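PDB 3LRK: alpha-galactosidase 1 from Saccharomyces cerevisiae, which hydrolyses terminal, non-reducing alpha-D-galactose residues from alpha-D-galactosides, including galactose oligosaccharides, galactomannans and galactolipids. Local coordinates for residues 57-62 with 408-413; 310-315 with 462-467; 352-357 with 438-443. The protein carries 1 engineered substitution. All blocks are in the same frame, centred on the assembly; numbering follows the deposited sequence.

Interaction 1 (57-62 with 408-413)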
ATOM      1  N   SER A  57      36.975 -18.178  21.632  1.00 27.50           N
ATOM      2  CA  SER A  57      37.325 -19.497  22.151  1.00 27.71           C
ATOM      3  C   SER A  57      37.707 -19.431  23.643  1.00 27.76           C
ATOM      4  O   SER A  57      37.126 -20.149  24.470  1.00 27.68           O
ATOM      5  CB  SER A  57      38.460 -20.116  21.325  1.00 27.25           C
ATOM      6  OG  SER A  57      38.648 -21.475  21.671  1.00 26.77           O
ATOM      7  N   ASP A  58      38.667 -18.565  23.976  1.00 28.00           N
ATOM      8  CA  ASP A  58      39.220 -18.501  25.346  1.00 28.24           C
ATOM      9  C   ASP A  58      38.192 -18.052  26.388  1.00 28.30           C
ATOM     10  O   ASP A  58      38.224 -18.521  27.531  1.00 28.41           O
ATOM     11  CB  ASP A  58      40.479 -17.625  25.408  1.00 28.10           C
ATOM     12  CG  ASP A  58      41.651 -18.215  24.645  1.00 28.94           C
ATOM     13  OD1 ASP A  58      41.667 -19.443  24.387  1.00 29.37           O
ATOM     14  OD2 ASP A  58      42.574 -17.441  24.302  1.00 30.05           O
ATOM     15  N   LEU A  59      37.268 -17.174  25.989  1.00 27.84           N
ATOM     16  CA  LEU A  59      36.164 -16.760  26.874  1.00 27.35           C
ATOM     17  C   LEU A  59      35.105 -17.847  27.075  1.00 26.61           C
ATOM     18  O   LEU A  59      34.168 -17.667  27.854  1.00 26.96           O
ATOM     19  CB  LEU A  59      35.509 -15.452  26.389  1.00 27.32           C
ATOM     20  CG  LEU A  59      36.379 -14.185  26.348  1.00 28.25           C
ATOM     21  CD1 LEU A  59      35.599 -13.017  25.737  1.00 27.68           C
ATOM     22  CD2 LEU A  59      36.948 -13.807  27.732  1.00 27.83           C
ATOM     23  N   GLY A  60      35.252 -18.970  26.375  1.00 26.08           N
ATOM     24  CA  GLY A  60      34.320 -20.092  26.508  1.00 25.12           C
ATOM     25  C   GLY A  60      33.013 -19.834  25.777  1.00 24.77           C
ATOM     26  O   GLY A  60      32.050 -20.573  25.939  1.00 24.26           O
ATOM     27  N   LEU A  61      32.987 -18.766  24.979  1.00 24.53           N
ATOM     28  CA  LEU A  61      31.796 -18.401  24.205  1.00 24.18           C
ATOM     29  C   LEU A  61      31.600 -19.310  22.996  1.00 24.11           C
ATOM     30  O   LEU A  61      30.463 -19.651  22.649  1.00 23.64           O
ATOM     31  CB  LEU A  61      31.843 -16.926  23.800  1.00 23.86           C
ATOM     32  CG  LEU A  61      31.602 -15.932  24.948  1.00 24.00           C
ATOM     33  CD1 LEU A  61      31.719 -14.504  24.456  1.00 23.80           C
ATOM     34  CD2 LEU A  61      30.242 -16.165  25.621  1.00 25.10           C
ATOM     35  N   LYS A  62      32.709 -19.726  22.381  1.00 24.42           N
ATOM     36  CA  LYS A  62      32.673 -20.713  21.294  1.00 24.57           C
ATOM     37  C   LYS A  62      31.941 -21.986  21.726  1.00 25.05           C
ATOM     38  O   LYS A  62      31.038 -22.462  21.031  1.00 24.67           O
ATOM     39  CB  LYS A  62      34.086 -21.053  20.813  1.00 24.21           C
ATOM     40  CG  LYS A  62      34.141 -22.106  19.688  1.00 24.68           C
ATOM     41  CD  LYS A  62      35.580 -22.581  19.424  1.00 23.93           C
ATOM     42  CE  LYS A  62      36.014 -23.657  20.425  1.00 24.10           C
ATOM     43  NZ  LYS A  62      37.469 -23.964  20.322  1.00 26.10           N
ATOM     44  N   ALA A 408      37.192 -10.741  36.038  1.00 35.91           N
ATOM     45  CA  ALA A 408      38.342 -11.635  36.190  1.00 35.69           C
ATOM     46  C   ALA A 408      38.615 -12.436  34.921  1.00 35.45           C
ATOM     47  O   ALA A 408      39.761 -12.508  34.467  1.00 35.52           O
ATOM     48  CB  ALA A 408      38.143 -12.572  37.379  1.00 35.58           C
ATOM     49  N   ILE A 409      37.566 -13.036  34.354  1.00 35.17           N
ATOM     50  CA  ILE A 409      37.709 -13.833  33.126  1.00 34.74           C
ATOM     51  C   ILE A 409      38.201 -12.961  31.965  1.00 34.53           C
ATOM     52  O   ILE A 409      39.144 -13.333  31.266  1.00 34.34           O
ATOM     53  CB  ILE A 409      36.406 -14.570  32.735  1.00 34.84           C
ATOM     54  CG1 ILE A 409      36.075 -15.663  33.764  1.00 34.63           C
ATOM     55  CG2 ILE A 409      36.539 -15.190  31.330  1.00 34.58           C
ATOM     56  CD1 ILE A 409      34.611 -16.086  33.777  1.00 33.87           C
ATOM     57  N   LEU A 410      37.571 -11.800  31.779  1.00 34.28           N
ATOM     58  CA  LEU A 410      37.958 -10.877  30.705  1.00 34.60           C
ATOM     59  C   LEU A 410      39.387 -10.352  30.835  1.00 35.43           C
ATOM     60  O   LEU A 410      40.045 -10.095  29.825  1.00 35.08           O
ATOM     61  CB  LEU A 410      36.989  -9.698  30.616  1.00 33.77           C
ATOM     62  CG  LEU A 410      35.573 -10.010  30.125  1.00 32.81           C
ATOM     63  CD1 LEU A 410      34.650  -8.875  30.520  1.00 31.01           C
ATOM     64  CD2 LEU A 410      35.529 -10.282  28.620  1.00 29.86           C
ATOM     65  N   GLY A 411      39.848 -10.186  32.074  1.00 37.04           N
ATOM     66  CA  GLY A 411      41.211  -9.709  32.352  1.00 38.91           C
ATOM     67  C   GLY A 411      42.260 -10.808  32.340  1.00 40.47           C
ATOM     68  O   GLY A 411      43.427 -10.566  32.683  1.00 40.59           O
ATOM     69  N   ARG A 412      41.836 -12.011  31.942  1.00 41.87           N
ATOM     70  CA  ARG A 412      42.685 -13.209  31.851  1.00 43.55           C
ATOM     71  C   ARG A 412      43.300 -13.633  33.193  1.00 44.37           C
ATOM     72  O   ARG A 412      44.393 -14.199  33.240  1.00 44.75           O
ATOM     73  CB  ARG A 412      43.766 -13.055  30.768  1.00 43.70           C
ATOM     74  CG  ARG A 412      43.243 -12.616  29.409  1.00 44.97           C
ATOM     75  CD  ARG A 412      44.374 -12.125  28.525  1.00 47.48           C
ATOM     76  NE  ARG A 412      43.992 -10.926  27.778  1.00 49.58           N
ATOM     77  CZ  ARG A 412      43.423 -10.930  26.576  1.00 50.21           C
ATOM     78  NH1 ARG A 412      43.161 -12.076  25.956  1.00 50.34           N
ATOM     79  NH2 ARG A 412      43.116  -9.780  25.992  1.00 51.23           N
ATOM     80  N   ASN A 413      42.584 -13.362  34.280  1.00 45.36           N
ATOM     81  CA  ASN A 413      43.005 -13.794  35.605  1.00 46.28           C
ATOM     82  C   ASN A 413      42.276 -15.063  36.056  1.00 46.44           C
ATOM     83  O   ASN A 413      42.769 -15.802  36.916  1.00 46.19           O
ATOM     84  CB  ASN A 413      42.847 -12.652  36.617  1.00 46.77           C
ATOM     85  CG  ASN A 413      43.884 -11.545  36.412  1.00 48.25           C
ATOM     86  OD1 ASN A 413      45.096 -11.790  36.452  1.00 50.01           O
ATOM     87  ND2 ASN A 413      43.409 -10.320  36.197  1.00 49.84           N
TER
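Leu59 meets Ile409 and Leu410 where two helices end, each in a Schellman motif. One is helix 46-58 of the catalytic (beta/alpha)8 barrel. The other is helix 403-410 of the C-terminal beta-sandwich domain. The contact is small and wholly apolar. Leu59 reaches across with its forked end. Its CG lies anti to the carbonyl carbon (chi1 -62°), and this carries both methyls toward the second helix. The two partners meet this fork at a slant. Ile409 offers its branch methyl: CG2 lies 3.9 Å from Leu59 CD2.

The helix ends frame the contact. Gly60 has positive phi, and Gly60 N bonds back to Ser57 O. On the other side, Arg412 has positive phi and is the C' residue. Arg412 N returns to Ile409 O, and Asn413 N to Ala408 O. Arg55 of helix 46-58 joins the two helices directly, its NH2 bonding to Leu410 O. Tyr304 of helix 301-307 touches both Ile409 and Leu410, and its OH bonds to Leu59 O. It therefore links the two helix ends from a third element. At the fork of Leu59, one methyl of Leu410 meets both prongs: Leu410 CD2 lies 3.9 Å from Leu59 CD2 and 4.0 Å from Leu59 CD1.

Interaction 2 (310-315 with 462-467)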
ATOM      1  N   ALA A 310      23.604 -19.119  29.898  1.00 27.17           N
ATOM      2  CA  ALA A 310      23.239 -20.427  29.354  1.00 26.35           C
ATOM      3  C   ALA A 310      21.736 -20.678  29.326  1.00 25.91           C
ATOM      4  O   ALA A 310      21.226 -21.263  28.378  1.00 25.23           O
ATOM      5  CB  ALA A 310      23.948 -21.534  30.124  1.00 26.56           C
ATOM      6  N   SER A 311      21.047 -20.212  30.364  1.00 25.59           N
ATOM      7  CA  SER A 311      19.602 -20.372  30.532  1.00 26.03           C
ATOM      8  C   SER A 311      18.816 -19.713  29.392  1.00 25.41           C
ATOM      9  O   SER A 311      17.803 -20.239  28.914  1.00 25.32           O
ATOM     10  CB  SER A 311      19.194 -19.717  31.851  1.00 25.78           C
ATOM     11  OG  SER A 311      18.063 -20.367  32.383  1.00 31.18           O
ATOM     12  N   VAL A 312      19.285 -18.546  28.974  1.00 24.86           N
ATOM     13  CA  VAL A 312      18.617 -17.787  27.920  1.00 24.00           C
ATOM     14  C   VAL A 312      18.942 -18.362  26.532  1.00 23.99           C
ATOM     15  O   VAL A 312      18.055 -18.462  25.673  1.00 24.09           O
ATOM     16  CB  VAL A 312      18.936 -16.278  28.042  1.00 24.05           C
ATOM     17  CG1 VAL A 312      18.391 -15.491  26.853  1.00 23.10           C
ATOM     18  CG2 VAL A 312      18.368 -15.716  29.349  1.00 23.89           C
ATOM     19  N   ILE A 313      20.198 -18.751  26.322  1.00 23.50           N
ATOM     20  CA  ILE A 313      20.624 -19.440  25.092  1.00 23.60           C
ATOM     21  C   ILE A 313      19.861 -20.759  24.880  1.00 23.80           C
ATOM     22  O   ILE A 313      19.493 -21.104  23.746  1.00 23.46           O
ATOM     23  CB  ILE A 313      22.155 -19.692  25.076  1.00 23.39           C
ATOM     24  CG1 ILE A 313      22.923 -18.365  25.155  1.00 24.20           C
ATOM     25  CG2 ILE A 313      22.579 -20.492  23.824  1.00 23.14           C
ATOM     26  CD1 ILE A 313      24.441 -18.528  25.399  1.00 24.35           C
ATOM     27  N   ALA A 314      19.593 -21.473  25.975  1.00 23.35           N
ATOM     28  CA  ALA A 314      18.848 -22.724  25.906  1.00 23.39           C
ATOM     29  C   ALA A 314      17.423 -22.520  25.350  1.00 23.25           C
ATOM     30  O   ALA A 314      16.903 -23.396  24.662  1.00 23.31           O
ATOM     31  CB  ALA A 314      18.807 -23.400  27.273  1.00 22.95           C
ATOM     32  N   ILE A 315      16.815 -21.371  25.651  1.00 23.21           N
ATOM     33  CA  ILE A 315      15.531 -20.966  25.057  1.00 23.42           C
ATOM     34  C   ILE A 315      15.666 -20.841  23.540  1.00 23.66           C
ATOM     35  O   ILE A 315      14.863 -21.401  22.796  1.00 23.46           O
ATOM     36  CB  ILE A 315      14.996 -19.620  25.638  1.00 23.45           C
ATOM     37  CG1 ILE A 315      14.731 -19.726  27.151  1.00 23.62           C
ATOM     38  CG2 ILE A 315      13.729 -19.139  24.882  1.00 23.33           C
ATOM     39  CD1 ILE A 315      13.763 -20.857  27.561  1.00 23.93           C
ATOM     40  N   ILE A 462      13.106  -6.402  31.826  1.00 25.66           N
ATOM     41  CA  ILE A 462      12.371  -7.629  31.560  1.00 25.76           C
ATOM     42  C   ILE A 462      12.309  -8.565  32.773  1.00 26.07           C
ATOM     43  O   ILE A 462      13.265  -8.670  33.543  1.00 26.05           O
ATOM     44  CB  ILE A 462      12.961  -8.368  30.286  1.00 25.25           C
ATOM     45  CG1 ILE A 462      11.989  -9.416  29.736  1.00 25.07           C
ATOM     46  CG2 ILE A 462      14.379  -8.933  30.537  1.00 25.33           C
ATOM     47  CD1 ILE A 462      12.445 -10.076  28.419  1.00 23.35           C
ATOM     48  N   ALA A 463      11.159  -9.208  32.945  1.00 26.66           N
ATOM     49  CA  ALA A 463      11.072 -10.426  33.742  1.00 27.27           C
ATOM     50  C   ALA A 463      10.978 -11.593  32.766  1.00 27.44           C
ATOM     51  O   ALA A 463      10.018 -11.712  31.995  1.00 27.05           O
ATOM     52  CB  ALA A 463       9.861 -10.390  34.677  1.00 27.32           C
ATOM     53  N   PHE A 464      11.981 -12.459  32.800  1.00 27.68           N
ATOM     54  CA  PHE A 464      12.093 -13.536  31.818  1.00 27.82           C
ATOM     55  C   PHE A 464      12.048 -14.893  32.533  1.00 28.44           C
ATOM     56  O   PHE A 464      12.985 -15.249  33.250  1.00 28.10           O
ATOM     57  CB  PHE A 464      13.395 -13.352  31.026  1.00 27.66           C
ATOM     58  CG  PHE A 464      13.415 -14.042  29.686  1.00 26.94           C
ATOM     59  CD1 PHE A 464      12.350 -13.918  28.792  1.00 25.69           C
ATOM     60  CD2 PHE A 464      14.525 -14.789  29.305  1.00 25.82           C
ATOM     61  CE1 PHE A 464      12.387 -14.550  27.555  1.00 25.79           C
ATOM     62  CE2 PHE A 464      14.570 -15.423  28.060  1.00 25.47           C
ATOM     63  CZ  PHE A 464      13.499 -15.295  27.189  1.00 25.32           C
ATOM     64  N   TYR A 465      10.956 -15.632  32.338  1.00 28.92           N
ATOM     65  CA  TYR A 465      10.707 -16.874  33.087  1.00 30.14           C
ATOM     66  C   TYR A 465      10.584 -18.138  32.255  1.00 30.28           C
ATOM     67  O   TYR A 465      10.104 -18.112  31.117  1.00 30.28           O
ATOM     68  CB  TYR A 465       9.411 -16.778  33.897  1.00 30.84           C
ATOM     69  CG  TYR A 465       9.297 -15.609  34.836  1.00 31.92           C
ATOM     70  CD1 TYR A 465       8.227 -14.727  34.728  1.00 34.80           C
ATOM     71  CD2 TYR A 465      10.244 -15.387  35.836  1.00 33.46           C
ATOM     72  CE1 TYR A 465       8.090 -13.650  35.591  1.00 35.43           C
ATOM     73  CE2 TYR A 465      10.121 -14.300  36.703  1.00 34.76           C
ATOM     74  CZ  TYR A 465       9.036 -13.444  36.573  1.00 35.01           C
ATOM     75  OH  TYR A 465       8.890 -12.370  37.413  1.00 35.40           O
ATOM     76  N   ARG A 466      10.977 -19.256  32.863  1.00 30.59           N
ATOM     77  CA  ARG A 466      10.626 -20.573  32.366  1.00 30.74           C
ATOM     78  C   ARG A 466       9.650 -21.216  33.355  1.00 31.39           C
ATOM     79  O   ARG A 466       9.944 -21.312  34.547  1.00 31.07           O
ATOM     80  CB  ARG A 466      11.873 -21.443  32.170  1.00 30.55           C
ATOM     81  CG  ARG A 466      11.598 -22.746  31.436  1.00 29.58           C
ATOM     82  CD  ARG A 466      12.866 -23.456  30.986  1.00 29.45           C
ATOM     83  NE  ARG A 466      12.524 -24.666  30.245  1.00 28.05           N
ATOM     84  CZ  ARG A 466      13.137 -25.090  29.143  1.00 28.89           C
ATOM     85  NH1 ARG A 466      14.148 -24.404  28.628  1.00 28.63           N
ATOM     86  NH2 ARG A 466      12.723 -26.200  28.540  1.00 29.90           N
ATOM     87  N   LEU A 467       8.480 -21.617  32.859  1.00 31.99           N
ATOM     88  CA  LEU A 467       7.482 -22.318  33.675  1.00 32.96           C
ATOM     89  C   LEU A 467       7.571 -23.821  33.469  1.00 33.68           C
ATOM     90  O   LEU A 467       7.665 -24.294  32.337  1.00 33.26           O
ATOM     91  CB  LEU A 467       6.051 -21.835  33.374  1.00 32.65           C
ATOM     92  CG  LEU A 467       5.600 -20.390  33.656  1.00 33.58           C
ATOM     93  CD1 LEU A 467       4.116 -20.348  33.995  1.00 33.09           C
ATOM     94  CD2 LEU A 467       6.385 -19.703  34.753  1.00 34.08           C
TER
HETATM   95  O   HOH W   1      16.092 -22.414  29.711  1.00 31.13           O
HETATM   96  O   HOH W   2      14.569 -24.584  25.802  1.00 31.82           O
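Val312 and Ile315 of helix 310-316 face Phe464 and Arg466 of strand 461-469. The helix belongs to the catalytic barrel domain. The strand is an inner member of the antiparallel sheet of the C-terminal beta-sandwich domain. The helix crosses the strand at 67°, with 10.4 Å between the segment axes, and packs on one side of the sheet. It joins the two parts of the enzyme.

The apolar contacts centre on the Phe464 ring. Val312 CG2 comes to the ring edge, near its plane, 4.0 Å from Phe464 CD2. The other methyl, Val312 CG1, is 4.0 Å from Phe464 CE2. Both methyls thus lie against the CD2-CE2 bond, CG2 near the ring plane and CG1 to one side of it. Ile315 adds a looser contact, with CG1 4.4 Å from Phe464 CE2. Val356 and Ala358 of the adjacent strand also touch the ring.

Arg466 supplies the mixed contact. Its chain is extended from CG to NE, which carries the guanidinium out to the helix. Ile315 runs past it in the opposite direction, and Ile315 CD1 lies 3.7 Å from Arg466 NH1.

The polar contacts pass through water. Arg466 NH1 donates to two waters. One is 3.0 Å from NH1 and donates to Ser311 O; the second donates to Ala314 O. The remaining nitrogens turn to the loop before strand 355-361: NE makes a salt bridge to Asp354 OD2, and NH2 bonds to Asn352 OD1.

The guanidinium is thus gripped at all three nitrogens. These partners offset the cost of burying its charge and probably fix its rotation. Val312 and Ile315 supply apolar contact around the ring and beside the guanidinium.

Interaction 3 (352-357 with 438-443)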
ATOM      1  N   ASN A 352      10.280 -29.549  25.742  1.00 29.85           N
ATOM      2  CA  ASN A 352      10.096 -30.474  26.886  1.00 30.39           C
ATOM      3  C   ASN A 352       8.760 -30.313  27.628  1.00 30.43           C
ATOM      4  O   ASN A 352       8.496 -31.015  28.618  1.00 30.52           O
ATOM      5  CB  ASN A 352      11.280 -30.386  27.866  1.00 30.22           C
ATOM      6  CG  ASN A 352      11.252 -29.127  28.734  1.00 30.92           C
ATOM      7  OD1 ASN A 352      10.568 -28.150  28.425  1.00 32.06           O
ATOM      8  ND2 ASN A 352      12.029 -29.141  29.813  1.00 29.30           N
ATOM      9  N   GLY A 353       7.933 -29.379  27.161  1.00 30.18           N
ATOM     10  CA  GLY A 353       6.625 -29.125  27.753  1.00 29.68           C
ATOM     11  C   GLY A 353       6.560 -27.881  28.620  1.00 29.42           C
ATOM     12  O   GLY A 353       5.480 -27.484  29.056  1.00 29.41           O
ATOM     13  N   ASP A 354       7.713 -27.265  28.875  1.00 28.91           N
ATOM     14  CA  ASP A 354       7.774 -26.022  29.632  1.00 28.82           C
ATOM     15  C   ASP A 354       7.249 -24.845  28.784  1.00 28.75           C
ATOM     16  O   ASP A 354       6.952 -25.013  27.607  1.00 28.64           O
ATOM     17  CB  ASP A 354       9.212 -25.744  30.112  1.00 28.37           C
ATOM     18  CG  ASP A 354       9.748 -26.815  31.070  1.00 28.70           C
ATOM     19  OD1 ASP A 354       8.964 -27.662  31.567  1.00 27.67           O
ATOM     20  OD2 ASP A 354      10.968 -26.803  31.335  1.00 27.33           O
ATOM     21  N   GLN A 355       7.110 -23.677  29.404  1.00 28.75           N
ATOM     22  CA  GLN A 355       6.670 -22.451  28.728  1.00 28.83           C
ATOM     23  C   GLN A 355       7.645 -21.327  29.054  1.00 28.86           C
ATOM     24  O   GLN A 355       8.078 -21.212  30.198  1.00 29.06           O
ATOM     25  CB  GLN A 355       5.255 -22.069  29.203  1.00 28.73           C
ATOM     26  CG  GLN A 355       4.496 -21.057  28.300  1.00 28.11           C
ATOM     27  CD  GLN A 355       3.945 -21.675  27.006  1.00 26.08           C
ATOM     28  OE1 GLN A 355       3.438 -20.960  26.132  1.00 26.72           O
ATOM     29  NE2 GLN A 355       4.034 -22.994  26.883  1.00 23.64           N
ATOM     30  N   VAL A 356       8.002 -20.508  28.059  1.00 29.16           N
ATOM     31  CA  VAL A 356       8.789 -19.290  28.311  1.00 29.23           C
ATOM     32  C   VAL A 356       7.841 -18.120  28.368  1.00 29.10           C
ATOM     33  O   VAL A 356       6.987 -17.964  27.491  1.00 29.01           O
ATOM     34  CB  VAL A 356       9.804 -18.909  27.190  1.00 29.73           C
ATOM     35  CG1 VAL A 356      11.049 -18.224  27.788  1.00 28.60           C
ATOM     36  CG2 VAL A 356      10.186 -20.063  26.349  1.00 30.83           C
ATOM     37  N   VAL A 357       8.012 -17.286  29.388  1.00 28.83           N
ATOM     38  CA  VAL A 357       7.178 -16.107  29.574  1.00 28.35           C
ATOM     39  C   VAL A 357       8.075 -14.882  29.691  1.00 27.82           C
ATOM     40  O   VAL A 357       9.103 -14.920  30.374  1.00 27.76           O
ATOM     41  CB  VAL A 357       6.255 -16.259  30.817  1.00 28.42           C
ATOM     42  CG1 VAL A 357       5.319 -15.065  30.952  1.00 28.75           C
ATOM     43  CG2 VAL A 357       5.443 -17.536  30.713  1.00 28.39           C
ATOM     44  N   ARG A 438      22.090 -24.998  35.598  1.00 43.75           N
ATOM     45  CA  ARG A 438      22.615 -23.877  34.826  1.00 43.04           C
ATOM     46  C   ARG A 438      21.727 -23.479  33.639  1.00 42.11           C
ATOM     47  O   ARG A 438      21.823 -22.353  33.148  1.00 41.94           O
ATOM     48  CB  ARG A 438      24.042 -24.170  34.364  1.00 43.24           C
ATOM     49  CG  ARG A 438      25.022 -24.362  35.512  1.00 44.27           C
ATOM     50  CD  ARG A 438      26.448 -24.600  35.025  1.00 46.39           C
ATOM     51  NE  ARG A 438      26.579 -25.752  34.128  1.00 47.95           N
ATOM     52  CZ  ARG A 438      26.593 -27.026  34.514  1.00 48.84           C
ATOM     53  NH1 ARG A 438      26.471 -27.345  35.798  1.00 50.47           N
ATOM     54  NH2 ARG A 438      26.724 -27.990  33.611  1.00 48.73           N
ATOM     55  N   LEU A 439      20.857 -24.390  33.202  1.00 41.03           N
ATOM     56  CA  LEU A 439      19.990 -24.135  32.045  1.00 40.34           C
ATOM     57  C   LEU A 439      18.553 -23.723  32.398  1.00 40.16           C
ATOM     58  O   LEU A 439      17.778 -23.358  31.513  1.00 40.17           O
ATOM     59  CB  LEU A 439      19.977 -25.343  31.094  1.00 39.86           C
ATOM     60  CG  LEU A 439      21.300 -25.925  30.578  1.00 38.93           C
ATOM     61  CD1 LEU A 439      21.020 -27.029  29.584  1.00 36.93           C
ATOM     62  CD2 LEU A 439      22.200 -24.859  29.954  1.00 37.52           C
ATOM     63  N   PHE A 440      18.194 -23.779  33.678  1.00 39.92           N
ATOM     64  CA  PHE A 440      16.822 -23.473  34.095  1.00 39.84           C
ATOM     65  C   PHE A 440      16.687 -22.195  34.915  1.00 39.95           C
ATOM     66  O   PHE A 440      15.586 -21.661  35.062  1.00 39.94           O
ATOM     67  CB  PHE A 440      16.198 -24.662  34.844  1.00 39.69           C
ATOM     68  CG  PHE A 440      15.808 -25.799  33.949  1.00 39.50           C
ATOM     69  CD1 PHE A 440      16.635 -26.907  33.809  1.00 39.44           C
ATOM     70  CD2 PHE A 440      14.614 -25.755  33.226  1.00 39.17           C
ATOM     71  CE1 PHE A 440      16.283 -27.960  32.970  1.00 38.80           C
ATOM     72  CE2 PHE A 440      14.252 -26.799  32.380  1.00 38.92           C
ATOM     73  CZ  PHE A 440      15.088 -27.911  32.257  1.00 39.42           C
ATOM     74  N   GLY A 441      17.812 -21.696  35.419  1.00 40.08           N
ATOM     75  CA  GLY A 441      17.805 -20.602  36.380  1.00 40.63           C
ATOM     76  C   GLY A 441      17.358 -21.111  37.739  1.00 40.86           C
ATOM     77  O   GLY A 441      17.565 -22.280  38.072  1.00 40.89           O
ATOM     78  N   GLN A 442      16.721 -20.239  38.512  1.00 41.07           N
ATOM     79  CA  GLN A 442      16.322 -20.560  39.877  1.00 41.38           C
ATOM     80  C   GLN A 442      14.806 -20.507  40.048  1.00 40.93           C
ATOM     81  O   GLN A 442      14.160 -19.542  39.638  1.00 40.61           O
ATOM     82  CB  GLN A 442      16.990 -19.588  40.853  1.00 41.65           C
ATOM     83  CG  GLN A 442      16.812 -19.918  42.327  1.00 43.87           C
ATOM     84  CD  GLN A 442      18.021 -20.617  42.942  1.00 46.53           C
ATOM     85  OE1 GLN A 442      18.864 -21.197  42.241  1.00 48.14           O
ATOM     86  NE2 GLN A 442      18.107 -20.563  44.267  1.00 47.67           N
ATOM     87  N   LYS A 443      14.254 -21.550  40.665  1.00 40.76           N
ATOM     88  CA  LYS A 443      12.848 -21.568  41.059  1.00 40.65           C
ATOM     89  C   LYS A 443      12.606 -20.498  42.122  1.00 40.68           C
ATOM     90  O   LYS A 443      13.312 -20.439  43.130  1.00 40.97           O
ATOM     91  CB  LYS A 443      12.443 -22.954  41.572  1.00 40.56           C
ATOM     92  CG  LYS A 443      10.955 -23.081  41.896  1.00 41.13           C
ATOM     93  CD  LYS A 443      10.614 -24.459  42.407  1.00 41.90           C
ATOM     94  CE  LYS A 443       9.386 -24.422  43.294  1.00 42.07           C
ATOM     95  NZ  LYS A 443       9.019 -25.794  43.735  1.00 42.56           N
TER
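Asp354 OD2 is gripped by several groups and also touches the Phe440 ring. Arg468 NE forms a salt bridge to it, alongside Arg466. Asn352 ND2 adds a weak hydrogen bond of 3.0 Å to Asp354 OD2. The same oxygen lies 3.4 Å from Phe440 CE2, at the ring edge and near its plane. The carboxylate plane is turned 67° from the ring.

Asn352 and Asp354 belong to the turn that leads into strand 355-361. The turn is an Asx turn: Asp354 N donates to Asn352 OD1 over 3.0 Å, with an N-H...O angle of 160°. The donor sits well above the carbonyl plane. Asn352 CG stands between its own backbone N and carbonyl carbon, and this torsion places OD1 within reach of Asp354 N. Arg466 is a second donor to Asn352 OD1.

Phe440 lies in a short, weakly bonded helical turn. Strand 442-447 follows it, the outermost strand of the same antiparallel sheet within this chain. The side chains of Asn352 and Phe440 come from opposite directions. Asn352 ND2 is 4.1 Å from both Phe440 CZ and Phe440 CE2. The amide sits at the ring edge and is nearly coplanar with the ring, the two planes being 21° apart. Arg468 makes a cation-pi contact with Phe440, and Leu432 of helix 428-433 packs against the ring.

The contact thus places an aromatic edge, where the C-H groups are slightly positive, against an anionic oxygen. Two arginines on the same oxygen would favour the charged form of this buried aspartate. Arg468 meets both the aspartate and the ring, so the charge cluster and the aromatic side chain are tied together.

Interactions 2 and 3 form one cluster, with centres about 6 Å apart. Their strands, 461-469 and 355-361, are neighbours in one antiparallel sheet. Leu467 N lies 2.7 Å from Gln355 O, and Tyr465 N lies 2.8 Å from Val357 O. Arg466 of interaction 2 adds a side-chain tie to Asp354 and Asn352 of interaction 3. Interaction 1 is separate. Its centre is about 23 Å from that of interaction 2, with nearest atoms about 6 Å apart, and 26 Å from that of interaction 3. Interactions 1 and 2 both join the barrel to the C-terminal domain. None of the three touches the catalytic Asp149 and Asp209 or the substrate-binding residues. The Leu59 side chain is about 8 Å from a bound N-acetylglucosamine.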